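Local coordinates for pilus assembly protein PILC (Thermus thermophilus, PDB 2WHN), which is probably an essential inner-membrane component of the type IV pilus machinery, controlling pilus assembly and disassembly and influencing the localization and activity of the PilB ATPase, at residues A[14-18]-A[45-49]; A[32-37]-A[56-60]. One frame throughout, in Å; residues are numbered along the deposited sequence.

Interaction 1 of 2, residues A[14-18]-A[45-49]; sequences DLAIF and NRKFR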
ATOM      1  N   ASP A  14       0.520   8.126   6.327  1.00 30.91           N
ATOM      2  CA  ASP A  14       0.439   7.875   4.891  1.00 30.88           C
ATOM      3  C   ASP A  14       0.092   6.415   4.609  1.00 30.69           C
ATOM      4  O   ASP A  14      -0.751   6.119   3.760  1.00 29.88           O
ATOM      5  CB  ASP A  14       1.755   8.241   4.209  1.00 31.21           C
ATOM      6  CG  ASP A  14       2.181   9.670   4.494  1.00 34.61           C
ATOM      7  OD1 ASP A  14       1.718  10.587   3.781  1.00 35.81           O
ATOM      8  OD2 ASP A  14       2.982   9.878   5.431  1.00 37.28           O
ATOM      9  N   LEU A  15       0.742   5.506   5.329  1.00 30.17           N
ATOM     10  CA  LEU A  15       0.525   4.078   5.130  1.00 29.30           C
ATOM     11  C   LEU A  15      -0.857   3.633   5.601  1.00 28.31           C
ATOM     12  O   LEU A  15      -1.504   2.805   4.957  1.00 29.21           O
ATOM     13  CB  LEU A  15       1.617   3.256   5.823  1.00 29.23           C
ATOM     14  CG  LEU A  15       1.511   1.743   5.609  1.00 29.04           C
ATOM     15  CD1 LEU A  15       1.624   1.402   4.121  1.00 29.07           C
ATOM     16  CD2 LEU A  15       2.574   1.011   6.405  1.00 32.36           C
ATOM     17  N   ALA A  16      -1.309   4.183   6.724  1.00 27.24           N
ATOM     18  CA  ALA A  16      -2.643   3.881   7.237  1.00 26.72           C
ATOM     19  C   ALA A  16      -3.734   4.309   6.257  1.00 26.67           C
ATOM     20  O   ALA A  16      -4.677   3.561   5.999  1.00 26.03           O
ATOM     21  CB  ALA A  16      -2.857   4.537   8.592  1.00 26.12           C
ATOM     22  N   ILE A  17      -3.609   5.523   5.728  1.00 26.71           N
ATOM     23  CA  ILE A  17      -4.568   6.041   4.755  1.00 26.94           C
ATOM     24  C   ILE A  17      -4.594   5.179   3.496  1.00 27.17           C
ATOM     25  O   ILE A  17      -5.650   4.682   3.090  1.00 26.91           O
ATOM     26  CB  ILE A  17      -4.259   7.513   4.397  1.00 27.12           C
ATOM     27  CG1 ILE A  17      -4.499   8.405   5.613  1.00 27.90           C
ATOM     28  CG2 ILE A  17      -5.112   7.978   3.222  1.00 26.88           C
ATOM     29  CD1 ILE A  17      -4.123   9.855   5.395  1.00 31.67           C
ATOM     30  N   PHE A  18      -3.419   4.942   2.919  1.00 26.66           N
ATOM     31  CA  PHE A  18      -3.301   4.048   1.770  1.00 25.72           C
ATOM     32  C   PHE A  18      -4.004   2.715   2.007  1.00 25.73           C
ATOM     33  O   PHE A  18      -4.749   2.233   1.151  1.00 25.49           O
ATOM     34  CB  PHE A  18      -1.836   3.784   1.430  1.00 25.35           C
ATOM     35  CG  PHE A  18      -1.634   2.603   0.516  1.00 25.79           C
ATOM     36  CD1 PHE A  18      -1.901   2.705  -0.836  1.00 26.65           C
ATOM     37  CD2 PHE A  18      -1.187   1.394   1.015  1.00 25.01           C
ATOM     38  CE1 PHE A  18      -1.725   1.620  -1.678  1.00 29.40           C
ATOM     39  CE2 PHE A  18      -0.998   0.310   0.179  1.00 29.40           C
ATOM     40  CZ  PHE A  18      -1.275   0.418  -1.168  1.00 27.56           C
ATOM     41  N   ASN A  45       1.437  12.348  -0.025  1.00 28.90           N
ATOM     42  CA  ASN A  45       2.895  12.372   0.034  1.00 29.64           C
ATOM     43  C   ASN A  45       3.531  12.063  -1.322  1.00 30.26           C
ATOM     44  O   ASN A  45       3.305  10.999  -1.890  1.00 29.71           O
ATOM     45  CB  ASN A  45       3.397  11.383   1.088  1.00 29.13           C
ATOM     46  CG  ASN A  45       4.907  11.387   1.221  1.00 29.81           C
ATOM     47  OD1 ASN A  45       5.472  12.179   1.976  1.00 32.17           O
ATOM     48  ND2 ASN A  45       5.568  10.488   0.501  1.00 27.23           N
ATOM     49  N   ARG A  46       4.340  12.991  -1.825  1.00 31.85           N
ATOM     50  CA  ARG A  46       4.889  12.884  -3.178  1.00 33.03           C
ATOM     51  C   ARG A  46       5.740  11.637  -3.362  1.00 33.64           C
ATOM     52  O   ARG A  46       5.737  11.023  -4.432  1.00 33.40           O
ATOM     53  CB  ARG A  46       5.721  14.119  -3.527  1.00 33.34           C
ATOM     54  CG  ARG A  46       6.255  14.106  -4.953  1.00 34.43           C
ATOM     55  CD  ARG A  46       7.428  15.057  -5.123  1.00 38.05           C
ATOM     56  NE  ARG A  46       8.695  14.448  -4.722  1.00 39.84           N
ATOM     57  CZ  ARG A  46       9.426  13.657  -5.502  1.00 40.20           C
ATOM     58  NH1 ARG A  46       9.018  13.367  -6.730  1.00 41.50           N
ATOM     59  NH2 ARG A  46      10.566  13.152  -5.053  1.00 39.12           N
ATOM     60  N   LYS A  47       6.530  11.315  -2.342  1.00 33.67           N
ATOM     61  CA  LYS A  47       7.400  10.153  -2.389  1.00 34.28           C
ATOM     62  C   LYS A  47       6.600   8.853  -2.352  1.00 33.90           C
ATOM     63  O   LYS A  47       6.945   7.880  -3.031  1.00 33.62           O
ATOM     64  CB  LYS A  47       8.408  10.193  -1.240  1.00 34.87           C
ATOM     65  CG  LYS A  47       9.603   9.277  -1.444  1.00 37.47           C
ATOM     66  CD  LYS A  47      10.899   9.958  -1.011  1.00 39.48           C
ATOM     67  CE  LYS A  47      12.111   9.259  -1.609  1.00 41.74           C
ATOM     68  NZ  LYS A  47      13.373  10.021  -1.347  1.00 42.89           N
ATOM     69  N   PHE A  48       5.522   8.840  -1.575  1.00 33.52           N
ATOM     70  CA  PHE A  48       4.627   7.689  -1.562  1.00 33.58           C
ATOM     71  C   PHE A  48       3.904   7.553  -2.896  1.00 33.88           C
ATOM     72  O   PHE A  48       3.717   6.442  -3.393  1.00 34.00           O
ATOM     73  CB  PHE A  48       3.620   7.778  -0.416  1.00 33.23           C
ATOM     74  CG  PHE A  48       3.056   6.443  -0.003  1.00 31.92           C
ATOM     75  CD1 PHE A  48       3.719   5.266  -0.322  1.00 29.67           C
ATOM     76  CD2 PHE A  48       1.894   6.369   0.743  1.00 27.92           C
ATOM     77  CE1 PHE A  48       3.206   4.035   0.064  1.00 31.11           C
ATOM     78  CE2 PHE A  48       1.392   5.143   1.156  1.00 29.65           C
ATOM     79  CZ  PHE A  48       2.042   3.978   0.813  1.00 29.10           C
ATOM     80  N   ARG A  49       3.540   8.690  -3.487  1.00 34.31           N
ATOM     81  CA  ARG A  49       2.918   8.712  -4.809  1.00 34.55           C
ATOM     82  C   ARG A  49       3.838   8.089  -5.851  1.00 34.69           C
ATOM     83  O   ARG A  49       3.397   7.305  -6.692  1.00 34.82           O
ATOM     84  CB  ARG A  49       2.573  10.144  -5.226  1.00 35.02           C
ATOM     85  CG  ARG A  49       1.174  10.589  -4.847  1.00 36.77           C
ATOM     86  CD  ARG A  49       0.556  11.470  -5.924  1.00 37.13           C
ATOM     87  NE  ARG A  49       1.411  12.601  -6.275  1.00 38.19           N
ATOM     88  CZ  ARG A  49       1.748  13.578  -5.437  1.00 38.09           C
ATOM     89  NH1 ARG A  49       1.317  13.564  -4.182  1.00 36.54           N
ATOM     90  NH2 ARG A  49       2.528  14.565  -5.853  1.00 37.62           N
TER
HETATM   91  O   HOH W   1       0.641   9.837   1.521  1.00 32.26           O
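In the all-helical N-terminal domain of this GspF/PilC-family protein, the start of helix 46-60 packs against helix 12-28 mainly through the Phe48 side chain. Phe48, with chi1 near 180° (-157°), reaches across to residues 14-18, where its CE2 lies 3.5 Å from Phe18 CB. The Phe18 ring, also a t rotamer, presents its face to the Phe48 edge in an offset edge-to-face pair, with centroids 5.5 Å apart and planes at 68°. Leu15 extends in the t,p conformation, placing CD1 4.2 Å from Phe48 CZ. Pro10 and Phe75, from loops, also touch the Phe48 side chain, so the ring is buried between several parts of the fold. The Asp14 carbonyl oxygen approaches the Phe48 edge, O to CE2 3.5 Å, while still accepting the helical bond from Phe18 N at 3.0 Å.

Asp14, an m rotamer, has its CA-to-CB bond directed at the 45-49 segment and brings OD1 3.3 Å from CB of Asn45, the N-cap residue. Its OD2 is held by the backbone N of Gly11. OD1 instead faces the cap residue through a bridging water, which donates to Asp14 OD1 at 2.6 Å and accepts from Asn45 N at 3.1 Å.

Interaction 2 of 2, residues A[32-37]-A[56-60]; sequences LLQALA and RTDVE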
ATOM      1  N   LEU A  32      -7.755  -4.923  -7.892  1.00 23.10           N
ATOM      2  CA  LEU A  32      -6.510  -4.355  -7.392  1.00 23.18           C
ATOM      3  C   LEU A  32      -6.010  -3.199  -8.258  1.00 22.62           C
ATOM      4  O   LEU A  32      -5.646  -2.144  -7.740  1.00 23.87           O
ATOM      5  CB  LEU A  32      -5.436  -5.438  -7.289  1.00 22.61           C
ATOM      6  CG  LEU A  32      -4.062  -4.948  -6.837  1.00 21.63           C
ATOM      7  CD1 LEU A  32      -4.158  -4.344  -5.445  1.00 21.01           C
ATOM      8  CD2 LEU A  32      -3.043  -6.083  -6.873  1.00 20.59           C
ATOM      9  N   LEU A  33      -5.967  -3.407  -9.572  1.00 22.99           N
ATOM     10  CA  LEU A  33      -5.397  -2.413 -10.480  1.00 23.00           C
ATOM     11  C   LEU A  33      -6.290  -1.185 -10.624  1.00 23.29           C
ATOM     12  O   LEU A  33      -5.799  -0.061 -10.740  1.00 23.35           O
ATOM     13  CB  LEU A  33      -5.109  -3.020 -11.861  1.00 22.67           C
ATOM     14  CG  LEU A  33      -3.734  -3.680 -12.016  1.00 23.30           C
ATOM     15  CD1 LEU A  33      -3.555  -4.286 -13.408  1.00 19.51           C
ATOM     16  CD2 LEU A  33      -2.617  -2.687 -11.705  1.00 21.60           C
ATOM     17  N   GLN A  34      -7.600  -1.399 -10.656  1.00 22.90           N
ATOM     18  CA  GLN A  34      -8.535  -0.281 -10.579  1.00 23.50           C
ATOM     19  C   GLN A  34      -8.281   0.563  -9.331  1.00 22.93           C
ATOM     20  O   GLN A  34      -8.182   1.790  -9.411  1.00 21.91           O
ATOM     21  CB  GLN A  34      -9.978  -0.780 -10.602  1.00 23.56           C
ATOM     22  CG  GLN A  34     -10.457  -1.194 -11.977  1.00 26.29           C
ATOM     23  CD  GLN A  34     -11.682  -2.081 -11.917  1.00 29.77           C
ATOM     24  OE1 GLN A  34     -12.244  -2.313 -10.846  1.00 30.57           O
ATOM     25  NE2 GLN A  34     -12.108  -2.576 -13.070  1.00 30.55           N
ATOM     26  N   ALA A  35      -8.143  -0.100  -8.185  1.00 22.80           N
ATOM     27  CA  ALA A  35      -7.946   0.598  -6.911  1.00 23.25           C
ATOM     28  C   ALA A  35      -6.639   1.387  -6.891  1.00 24.06           C
ATOM     29  O   ALA A  35      -6.601   2.537  -6.441  1.00 24.00           O
ATOM     30  CB  ALA A  35      -7.986  -0.388  -5.748  1.00 23.15           C
ATOM     31  N   LEU A  36      -5.573   0.776  -7.400  1.00 24.31           N
ATOM     32  CA  LEU A  36      -4.264   1.413  -7.390  1.00 25.73           C
ATOM     33  C   LEU A  36      -4.231   2.671  -8.258  1.00 26.53           C
ATOM     34  O   LEU A  36      -3.613   3.665  -7.884  1.00 27.68           O
ATOM     35  CB  LEU A  36      -3.175   0.430  -7.828  1.00 25.24           C
ATOM     36  CG  LEU A  36      -2.909  -0.734  -6.868  1.00 26.85           C
ATOM     37  CD1 LEU A  36      -1.985  -1.759  -7.499  1.00 27.25           C
ATOM     38  CD2 LEU A  36      -2.339  -0.234  -5.549  1.00 24.85           C
ATOM     39  N   ALA A  37      -4.899   2.628  -9.407  1.00 26.64           N
ATOM     40  CA  ALA A  37      -4.951   3.781 -10.301  1.00 27.60           C
ATOM     41  C   ALA A  37      -5.661   4.971  -9.658  1.00 28.41           C
ATOM     42  O   ALA A  37      -5.284   6.126  -9.875  1.00 28.69           O
ATOM     43  CB  ALA A  37      -5.621   3.409 -11.616  1.00 27.37           C
ATOM     44  N   ARG A  56       2.087   0.109  -9.104  1.00 32.32           N
ATOM     45  CA  ARG A  56       1.027  -0.123 -10.080  1.00 32.93           C
ATOM     46  C   ARG A  56       1.597  -0.515 -11.442  1.00 32.30           C
ATOM     47  O   ARG A  56       1.051  -1.375 -12.128  1.00 31.85           O
ATOM     48  CB  ARG A  56       0.147   1.120 -10.222  1.00 32.93           C
ATOM     49  CG  ARG A  56      -0.912   1.003 -11.307  1.00 35.35           C
ATOM     50  CD  ARG A  56      -1.864   2.183 -11.265  1.00 41.52           C
ATOM     51  NE  ARG A  56      -2.474   2.448 -12.563  1.00 47.25           N
ATOM     52  CZ  ARG A  56      -1.800   2.846 -13.639  1.00 49.35           C
ATOM     53  NH1 ARG A  56      -0.483   2.989 -13.585  1.00 49.15           N
ATOM     54  NH2 ARG A  56      -2.445   3.088 -14.775  1.00 50.67           N
ATOM     55  N   THR A  57       2.661   0.166 -11.847  1.00 31.61           N
ATOM     56  CA  THR A  57       3.365  -0.165 -13.082  1.00 31.50           C
ATOM     57  C   THR A  57       3.846  -1.610 -13.057  1.00 30.61           C
ATOM     58  O   THR A  57       3.678  -2.346 -14.026  1.00 29.73           O
ATOM     59  CB  THR A  57       4.580   0.752 -13.283  1.00 31.45           C
ATOM     60  OG1 THR A  57       4.159   2.119 -13.200  1.00 34.59           O
ATOM     61  CG2 THR A  57       5.228   0.504 -14.644  1.00 32.66           C
ATOM     62  N   ASP A  58       4.475  -1.997 -11.951  1.00 29.97           N
ATOM     63  CA  ASP A  58       4.999  -3.346 -11.792  1.00 29.67           C
ATOM     64  C   ASP A  58       3.890  -4.383 -11.900  1.00 29.05           C
ATOM     65  O   ASP A  58       4.039  -5.381 -12.604  1.00 27.95           O
ATOM     66  CB  ASP A  58       5.723  -3.488 -10.450  1.00 30.26           C
ATOM     67  CG  ASP A  58       7.081  -2.804 -10.445  1.00 31.40           C
ATOM     68  OD1 ASP A  58       7.516  -2.343 -11.522  1.00 31.36           O
ATOM     69  OD2 ASP A  58       7.718  -2.739  -9.371  1.00 31.08           O
ATOM     70  N   VAL A  59       2.785  -4.144 -11.197  1.00 27.59           N
ATOM     71  CA  VAL A  59       1.663  -5.085 -11.192  1.00 27.46           C
ATOM     72  C   VAL A  59       0.972  -5.165 -12.556  1.00 26.96           C
ATOM     73  O   VAL A  59       0.592  -6.246 -13.016  1.00 25.73           O
ATOM     74  CB  VAL A  59       0.619  -4.723 -10.121  1.00 27.37           C
ATOM     75  CG1 VAL A  59      -0.539  -5.701 -10.171  1.00 27.22           C
ATOM     76  CG2 VAL A  59       1.265  -4.715  -8.731  1.00 28.56           C
ATOM     77  N   GLU A  60       0.776  -4.016 -13.186  1.00 25.35           N
ATOM     78  CA  GLU A  60       0.196  -3.995 -14.520  1.00 26.51           C
ATOM     79  C   GLU A  60       1.043  -4.809 -15.508  1.00 25.85           C
ATOM     80  O   GLU A  60       0.521  -5.360 -16.471  1.00 24.85           O
ATOM     81  CB  GLU A  60       0.029  -2.556 -15.014  1.00 25.74           C
ATOM     82  CG  GLU A  60      -0.828  -2.435 -16.268  1.00 29.96           C
ATOM     83  CD  GLU A  60      -1.107  -0.992 -16.642  1.00 34.58           C
ATOM     84  OE1 GLU A  60      -2.037  -0.387 -16.066  1.00 38.11           O
ATOM     85  OE2 GLU A  60      -0.389  -0.459 -17.509  1.00 36.48           O
TER
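Helices 32-39 and 46-60 pack antiparallel within the helical domain of this GspF-family protein; the short segments run at 157°, their axes 10.4 Å apart at closest approach. Leu32, at the start of its helix, directs CD2 to within 4.2 Å of Val59 CG1, and Phe65 of helix 65-70 touches both side chains. Leu33 starts out sideways, but its m,t conformation carries the methyls between the helices: CD2 is 4.0 Å from Val59 CG1 and 3.9 Å from Arg56 O, and CD1 is 3.9 Å from Glu60 CA. One turn on from Leu32, Leu36 points toward the partner helix at the closest backbone approach, its CA 6.1 Å from that of Arg56. Here the aliphatic part of the arginine serves as the packing surface, with Leu36 CB 4.1 Å from Arg56 CD.

The small Ala37 side chain lies beside the polar head of Arg56, which, with chi1 to chi3 all t, reaches out to helix 32-39. The charge has a long ionic partner, Arg56 NH2 to Glu60 OE1 at 3.7 Å, with the oxygen well out of the guanidinium plane. The closest pair between the segments is Ala37 CB and Arg56 NE, 3.4 Å apart.

Helix 46-60 is common to both contacts: its first turn meets helix 12-28 in interaction 1, and its last turn meets helix 32-39 in interaction 2. The centres of the two contacts are about 15 Å apart, and although their nearest atoms come within about 4 Å, they do not touch. The two partner helices follow each other in the chain, and helix 46-60 packs against both. Ala35 touches Leu22 and Met25 of helix 12-28, so the three helices are joined pairwise. The character changes along the shared helix, from a buried aromatic contact centred about 8 Å from the chain centre to a surface contact of aliphatic side chains and the Arg56-Glu60 charged pair, centred at about 11 Å.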